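Long-range contacts in sporulation-control protein spo0M (Bacillus subtilis, PDB 5CL2), which controls the expression of spo0A and is required for cells to pass the morphological stage 0 of sporulation: residues P132-V137 and D194-I199; F146-A151 and Q167-V172. All blocks are in the same frame, centred on the assembly; numbering follows the deposited sequence.

Both contacts belong to the C-terminal half of a chain whose SpoOM family is placed in the arrestin-N-like clan. Both reach the same five-stranded antiparallel sheet, ordered 146-155, 165-173, 185-191, 195-202, 224-229. Contact 1 lays the start of helix 132-143 against strand 195-202. Contact 2 pairs the edge strand 146-155 with strand 165-173. Both strands of contact 2 lie between the two segments of contact 1 in the chain, so contact 2 is nested inside the loop that contact 1 closes. Their centres lie about 15 Å apart, and their nearest atoms are about 5 Å apart without touching. Helix 132-143 ties them together: its beginning packs in contact 1, and its later residues L138 and I141 meet F171 of contact 2.

Contact 1: P132-V137 and D194-I199; sequences PWIENV and DGLEII
W133, I134 and V137 of helix 132-143 pack on G195, L196 and I198, making a helix-on-sheet layer against strand 195-202. The helix and strand segments run at 42° to each other, with axes 9.5 Å apart. The indole of W133 reaches to the start of the strand. Its six-membered ring lies obliquely against the bare backbone of G195, with CZ3 3.3 Å from G195 CA. L196 points toward the helix. Its CG is anti to the backbone N (chi1 -176°), and CD1 is the branch that touches. This methyl is shared by two helix residues, meeting W133 CB and, more tightly, I134 CG1 at 3.5 Å. The side chains of I134 and L196 cross at about a right angle. All the touching residues are buried. Helix 230-234 packs on the W133 side chain through Q230, L233 and E234, while F189 of the adjacent strand meets I134, V137 and L196. One turn beyond W133, V137 and I198 reach toward each other tip to tip, with V137 CG1 3.6 Å from I198 CD1.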
loop_
_atom_site.group_PDB
_atom_site.type_symbol
_atom_site.label_atom_id
_atom_site.label_comp_id
_atom_site.label_asym_id
_atom_site.label_seq_id
_atom_site.Cartn_x
_atom_site.Cartn_y
_atom_site.Cartn_z
ATOM N N PRO A 132 -7.593 -19.249 -5.318
ATOM C CA PRO A 132 -8.624 -19.780 -6.221
ATOM C C PRO A 132 -9.233 -18.770 -7.207
ATOM O O PRO A 132 -9.434 -19.150 -8.353
ATOM C CB PRO A 132 -9.690 -20.287 -5.255
ATOM C CG PRO A 132 -8.890 -20.746 -4.056
ATOM C CD PRO A 132 -7.729 -19.780 -3.946
ATOM N N TRP A 133 -9.550 -17.546 -6.790
ATOM C CA TRP A 133 -10.064 -16.550 -7.740
ATOM C C TRP A 133 -9.051 -16.273 -8.842
ATOM O O TRP A 133 -9.424 -16.138 -10.015
ATOM C CB TRP A 133 -10.410 -15.233 -7.055
ATOM C CG TRP A 133 -11.387 -15.329 -5.917
ATOM C CD1 TRP A 133 -12.243 -16.356 -5.644
ATOM C CD2 TRP A 133 -11.617 -14.338 -4.913
ATOM N NE1 TRP A 133 -12.984 -16.068 -4.524
ATOM C CE2 TRP A 133 -12.615 -14.836 -4.053
ATOM C CE3 TRP A 133 -11.058 -13.086 -4.644
ATOM C CZ2 TRP A 133 -13.070 -14.123 -2.946
ATOM C CZ3 TRP A 133 -11.506 -12.380 -3.539
ATOM C CH2 TRP A 133 -12.506 -12.897 -2.707
ATOM N N ILE A 134 -7.777 -16.158 -8.460
ATOM C CA ILE A 134 -6.715 -15.906 -9.424
ATOM C C ILE A 134 -6.579 -17.111 -10.335
ATOM O O ILE A 134 -6.402 -16.963 -11.539
ATOM C CB ILE A 134 -5.367 -15.609 -8.767
ATOM C CG1 ILE A 134 -5.397 -14.257 -8.057
ATOM C CG2 ILE A 134 -4.249 -15.606 -9.810
ATOM C CD1 ILE A 134 -4.080 -13.936 -7.310
ATOM N N GLU A 135 -6.662 -18.306 -9.765
ATOM C CA GLU A 135 -6.544 -19.517 -10.566
ATOM C C GLU A 135 -7.725 -19.644 -11.543
ATOM O O GLU A 135 -7.575 -20.158 -12.657
ATOM C CB GLU A 135 -6.461 -20.738 -9.653
ATOM C CG GLU A 135 -6.084 -22.028 -10.355
ATOM C CD GLU A 135 -5.459 -23.032 -9.396
ATOM O OE1 GLU A 135 -5.907 -23.114 -8.225
ATOM O OE2 GLU A 135 -4.511 -23.733 -9.808
ATOM N N ASN A 136 -8.880 -19.125 -11.139
ATOM C CA ASN A 136 -10.032 -19.033 -12.021
ATOM C C ASN A 136 -9.727 -18.097 -13.176
ATOM O O ASN A 136 -10.001 -18.430 -14.333
ATOM C CB ASN A 136 -11.280 -18.541 -11.270
ATOM C CG ASN A 136 -11.890 -19.601 -10.360
ATOM O OD1 ASN A 136 -11.440 -20.746 -10.322
ATOM N ND2 ASN A 136 -12.909 -19.210 -9.602
ATOM N N VAL A 137 -9.159 -16.929 -12.874
ATOM C CA VAL A 137 -8.821 -15.984 -13.937
ATOM C C VAL A 137 -7.798 -16.594 -14.900
ATOM O O VAL A 137 -7.905 -16.433 -16.112
ATOM C CB VAL A 137 -8.275 -14.653 -13.388
ATOM C CG1 VAL A 137 -7.979 -13.695 -14.536
ATOM C CG2 VAL A 137 -9.283 -14.014 -12.446
ATOM N N ASP A 194 -12.600 -8.707 -0.422
ATOM C CA ASP A 194 -13.939 -8.754 -1.030
ATOM C C ASP A 194 -13.964 -9.052 -2.515
ATOM O O ASP A 194 -15.026 -9.174 -3.109
ATOM C CB ASP A 194 -14.670 -7.442 -0.768
ATOM C CG ASP A 194 -14.736 -7.132 0.703
ATOM O OD1 ASP A 194 -15.452 -7.876 1.414
ATOM O OD2 ASP A 194 -14.071 -6.161 1.138
ATOM N N GLY A 195 -12.792 -9.208 -3.104
ATOM C CA GLY A 195 -12.707 -9.414 -4.527
ATOM C C GLY A 195 -11.307 -9.204 -5.047
ATOM O O GLY A 195 -10.310 -9.307 -4.315
ATOM N N LEU A 196 -11.232 -8.908 -6.332
ATOM C CA LEU A 196 -9.958 -8.897 -7.017
ATOM C C LEU A 196 -9.947 -7.835 -8.114
ATOM O O LEU A 196 -10.921 -7.697 -8.860
ATOM C CB LEU A 196 -9.709 -10.289 -7.577
ATOM C CG LEU A 196 -8.413 -10.627 -8.271
ATOM C CD1 LEU A 196 -8.102 -12.076 -8.029
ATOM C CD2 LEU A 196 -8.624 -10.373 -9.727
ATOM N N GLU A 197 -8.855 -7.087 -8.220
ATOM C CA GLU A 197 -8.708 -6.124 -9.315
ATOM C C GLU A 197 -7.685 -6.601 -10.353
ATOM O O GLU A 197 -6.602 -7.063 -9.995
ATOM C CB GLU A 197 -8.306 -4.767 -8.745
ATOM C CG GLU A 197 -8.238 -3.648 -9.725
ATOM C CD GLU A 197 -8.357 -2.307 -9.039
ATOM O OE1 GLU A 197 -8.712 -2.310 -7.849
ATOM O OE2 GLU A 197 -8.137 -1.255 -9.677
ATOM N N ILE A 198 -8.021 -6.486 -11.633
ATOM C CA ILE A 198 -7.107 -6.885 -12.704
ATOM C C ILE A 198 -6.671 -5.707 -13.544
ATOM O O ILE A 198 -7.495 -4.882 -13.956
ATOM C CB ILE A 198 -7.715 -7.924 -13.640
ATOM C CG1 ILE A 198 -8.321 -9.060 -12.842
ATOM C CG2 ILE A 198 -6.658 -8.486 -14.563
ATOM C CD1 ILE A 198 -8.607 -10.255 -13.654
ATOM N N ILE A 199 -5.361 -5.601 -13.745
ATOM C CA ILE A 199 -4.808 -4.603 -14.642
ATOM C C ILE A 199 -4.381 -5.326 -15.915
ATOM O O ILE A 199 -3.710 -6.362 -15.865
ATOM C CB ILE A 199 -3.641 -3.856 -13.997
ATOM C CG1 ILE A 199 -4.124 -3.117 -12.748
ATOM C CG2 ILE A 199 -2.993 -2.909 -14.981
ATOM C CD1 ILE A 199 -3.010 -2.537 -11.918
#

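Contact 2: F146-A151 and Q167-V172; sequences FRLNEA and QEFEFV
R147 and V172 form a hydrogen-bonded pair in the antiparallel hairpin of strands 146-155 and 165-173. R147 N gives to V172 O, and V172 N returns a bond to R147 O. A classic beta bulge follows, where N149 and E150 both face E170. E170 O accepts from N149 N at 2.7 Å and from E150 N at 3.0 Å. E170 N closes the pattern on E150 O.

Polar side chains add to this on the face of R147, E170 and V172. N149 and E170 lie side by side, pointing the same way. N149 ND2 gives a nearly straight bond to E170 OE2 (3.0 Å, 169°), which it meets from above the carboxylate plane. N149 OD1 accepts from R147 NH1 at 2.9 Å, so both ends of the amide are gripped. An alanine in place of N149 would probably cost E170 OE2 this donor and leave the R147 guanidinium freer to turn, with a weak bond from NH1 to L148 O remaining. E170 OE1 has a further partner in a salt bridge to R205.

L148, A151, F169 and F171 meet on the other face. L148 CD1, placed by chi2 of 65°, lies over one face of the F171 ring in a CH-pi contact, 4.1 Å from the centroid. The same methyl comes to the edge of the F169 ring near CD2, an atom that A151 CB also approaches, at 3.9 Å. Separately, the side chains of F146 and F171 cross at about a right angle, with F146 CD2 3.7 Å from F171 CB.

Strand 146-155 is outermost in the sheet within this chain. Beyond strand 165-173 comes strand 185-191, where L187 meets F171 and F189 meets F169 edge-to-face. Helix 132-143 covers F146 and F171 through I141, and L138 also touches F171.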
loop_
_atom_site.group_PDB
_atom_site.type_symbol
_atom_site.label_atom_id
_atom_site.label_comp_id
_atom_site.label_asym_id
_atom_site.label_seq_id
_atom_site.Cartn_x
_atom_site.Cartn_y
_atom_site.Cartn_z
ATOM N N PHE A 146 -4.829 -18.438 -24.602
ATOM C CA PHE A 146 -3.517 -17.974 -24.152
ATOM C C PHE A 146 -2.760 -19.063 -23.406
ATOM O O PHE A 146 -3.351 -20.047 -22.967
ATOM C CB PHE A 146 -3.653 -16.756 -23.255
ATOM C CG PHE A 146 -4.004 -15.524 -23.980
ATOM C CD1 PHE A 146 -5.322 -15.245 -24.298
ATOM C CD2 PHE A 146 -3.023 -14.628 -24.354
ATOM C CE1 PHE A 146 -5.652 -14.087 -24.984
ATOM C CE2 PHE A 146 -3.349 -13.465 -25.031
ATOM C CZ PHE A 146 -4.662 -13.203 -25.348
ATOM N N ARG A 147 -1.448 -18.893 -23.264
ATOM C CA ARG A 147 -0.680 -19.807 -22.425
ATOM C C ARG A 147 0.224 -18.964 -21.504
ATOM O O ARG A 147 0.875 -18.012 -21.959
ATOM C CB ARG A 147 0.122 -20.788 -23.295
ATOM C CG ARG A 147 0.753 -21.944 -22.541
ATOM C CD ARG A 147 2.236 -21.728 -22.373
ATOM N NE ARG A 147 2.794 -21.080 -23.562
ATOM C CZ ARG A 147 3.978 -20.472 -23.590
ATOM N NH1 ARG A 147 4.731 -20.432 -22.498
ATOM N NH2 ARG A 147 4.410 -19.899 -24.703
ATOM N N LEU A 148 0.256 -19.292 -20.212
ATOM C CA LEU A 148 1.071 -18.508 -19.278
ATOM C C LEU A 148 2.537 -18.682 -19.608
ATOM O O LEU A 148 3.046 -19.799 -19.661
ATOM C CB LEU A 148 0.820 -18.919 -17.833
ATOM C CG LEU A 148 1.691 -18.138 -16.835
ATOM C CD1 LEU A 148 1.351 -16.665 -16.831
ATOM C CD2 LEU A 148 1.618 -18.712 -15.434
ATOM N N ASN A 149 3.215 -17.569 -19.852
ATOM C CA ASN A 149 4.599 -17.628 -20.304
ATOM C C ASN A 149 5.575 -17.291 -19.198
ATOM O O ASN A 149 6.493 -18.066 -18.891
ATOM C CB ASN A 149 4.839 -16.694 -21.493
ATOM C CG ASN A 149 6.156 -16.994 -22.204
ATOM O OD1 ASN A 149 6.502 -18.153 -22.421
ATOM N ND2 ASN A 149 6.898 -15.955 -22.548
ATOM N N GLU A 150 5.387 -16.114 -18.616
ATOM C CA GLU A 150 6.280 -15.664 -17.564
ATOM C C GLU A 150 5.499 -15.074 -16.414
ATOM O O GLU A 150 4.339 -14.703 -16.561
ATOM C CB GLU A 150 7.272 -14.628 -18.108
ATOM C CG GLU A 150 8.698 -15.159 -18.159
ATOM C CD GLU A 150 9.188 -15.576 -16.781
ATOM O OE1 GLU A 150 9.118 -14.758 -15.842
ATOM O OE2 GLU A 150 9.544 -16.751 -16.610
ATOM N N ALA A 151 6.111 -15.062 -15.242
ATOM C CA ALA A 151 5.561 -14.353 -14.095
ATOM C C ALA A 151 6.737 -13.848 -13.297
ATOM O O ALA A 151 7.716 -14.581 -13.111
ATOM C CB ALA A 151 4.676 -15.238 -13.258
ATOM N N GLN A 167 3.194 -8.343 -8.976
ATOM C CA GLN A 167 3.479 -9.549 -9.735
ATOM C C GLN A 167 2.821 -9.429 -11.124
ATOM O O GLN A 167 1.614 -9.297 -11.247
ATOM C CB GLN A 167 3.004 -10.815 -9.011
ATOM C CG GLN A 167 3.418 -12.072 -9.760
ATOM C CD GLN A 167 3.308 -13.367 -8.952
ATOM O OE1 GLN A 167 2.400 -13.549 -8.139
ATOM N NE2 GLN A 167 4.243 -14.278 -9.191
ATOM N N GLU A 168 3.648 -9.457 -12.158
ATOM C CA GLU A 168 3.205 -9.339 -13.535
ATOM C C GLU A 168 3.186 -10.716 -14.204
ATOM O O GLU A 168 4.223 -11.402 -14.275
ATOM C CB GLU A 168 4.117 -8.388 -14.307
ATOM C CG GLU A 168 3.686 -8.129 -15.758
ATOM C CD GLU A 168 4.570 -7.096 -16.435
ATOM O OE1 GLU A 168 5.365 -6.441 -15.728
ATOM O OE2 GLU A 168 4.473 -6.924 -17.667
ATOM N N PHE A 169 1.989 -11.120 -14.643
ATOM C CA PHE A 169 1.781 -12.358 -15.397
ATOM C C PHE A 169 1.762 -12.065 -16.892
ATOM O O PHE A 169 0.976 -11.236 -17.352
ATOM C CB PHE A 169 0.475 -13.047 -14.982
ATOM C CG PHE A 169 0.475 -13.511 -13.554
ATOM C CD1 PHE A 169 0.224 -12.625 -12.531
ATOM C CD2 PHE A 169 0.755 -14.824 -13.237
ATOM C CE1 PHE A 169 0.246 -13.037 -11.208
ATOM C CE2 PHE A 169 0.776 -15.240 -11.919
ATOM C CZ PHE A 169 0.528 -14.339 -10.904
ATOM N N GLU A 170 2.623 -12.740 -17.647
ATOM C CA GLU A 170 2.704 -12.561 -19.097
ATOM C C GLU A 170 2.280 -13.832 -19.824
ATOM O O GLU A 170 2.833 -14.919 -19.591
ATOM C CB GLU A 170 4.113 -12.166 -19.523
ATOM C CG GLU A 170 4.319 -12.139 -21.016
ATOM C CD GLU A 170 5.788 -12.221 -21.367
ATOM O OE1 GLU A 170 6.571 -11.458 -20.753
ATOM O OE2 GLU A 170 6.159 -13.031 -22.249
ATOM N N PHE A 171 1.261 -13.673 -20.666
ATOM C CA PHE A 171 0.671 -14.732 -21.461
ATOM C C PHE A 171 1.030 -14.557 -22.926
ATOM O O PHE A 171 1.169 -13.424 -23.410
ATOM C CB PHE A 171 -0.845 -14.729 -21.345
ATOM C CG PHE A 171 -1.361 -14.868 -19.951
ATOM C CD1 PHE A 171 -1.460 -13.759 -19.129
ATOM C CD2 PHE A 171 -1.820 -16.083 -19.490
ATOM C CE1 PHE A 171 -1.966 -13.868 -17.867
ATOM C CE2 PHE A 171 -2.328 -16.200 -18.215
ATOM C CZ PHE A 171 -2.406 -15.091 -17.406
ATOM N N VAL A 172 1.098 -15.676 -23.639
ATOM C CA VAL A 172 1.373 -15.687 -25.063
ATOM C C VAL A 172 0.128 -16.214 -25.799
ATOM O O VAL A 172 -0.518 -17.168 -25.338
ATOM C CB VAL A 172 2.612 -16.578 -25.366
ATOM C CG1 VAL A 172 2.776 -16.820 -26.843
ATOM C CG2 VAL A 172 3.855 -15.945 -24.813
#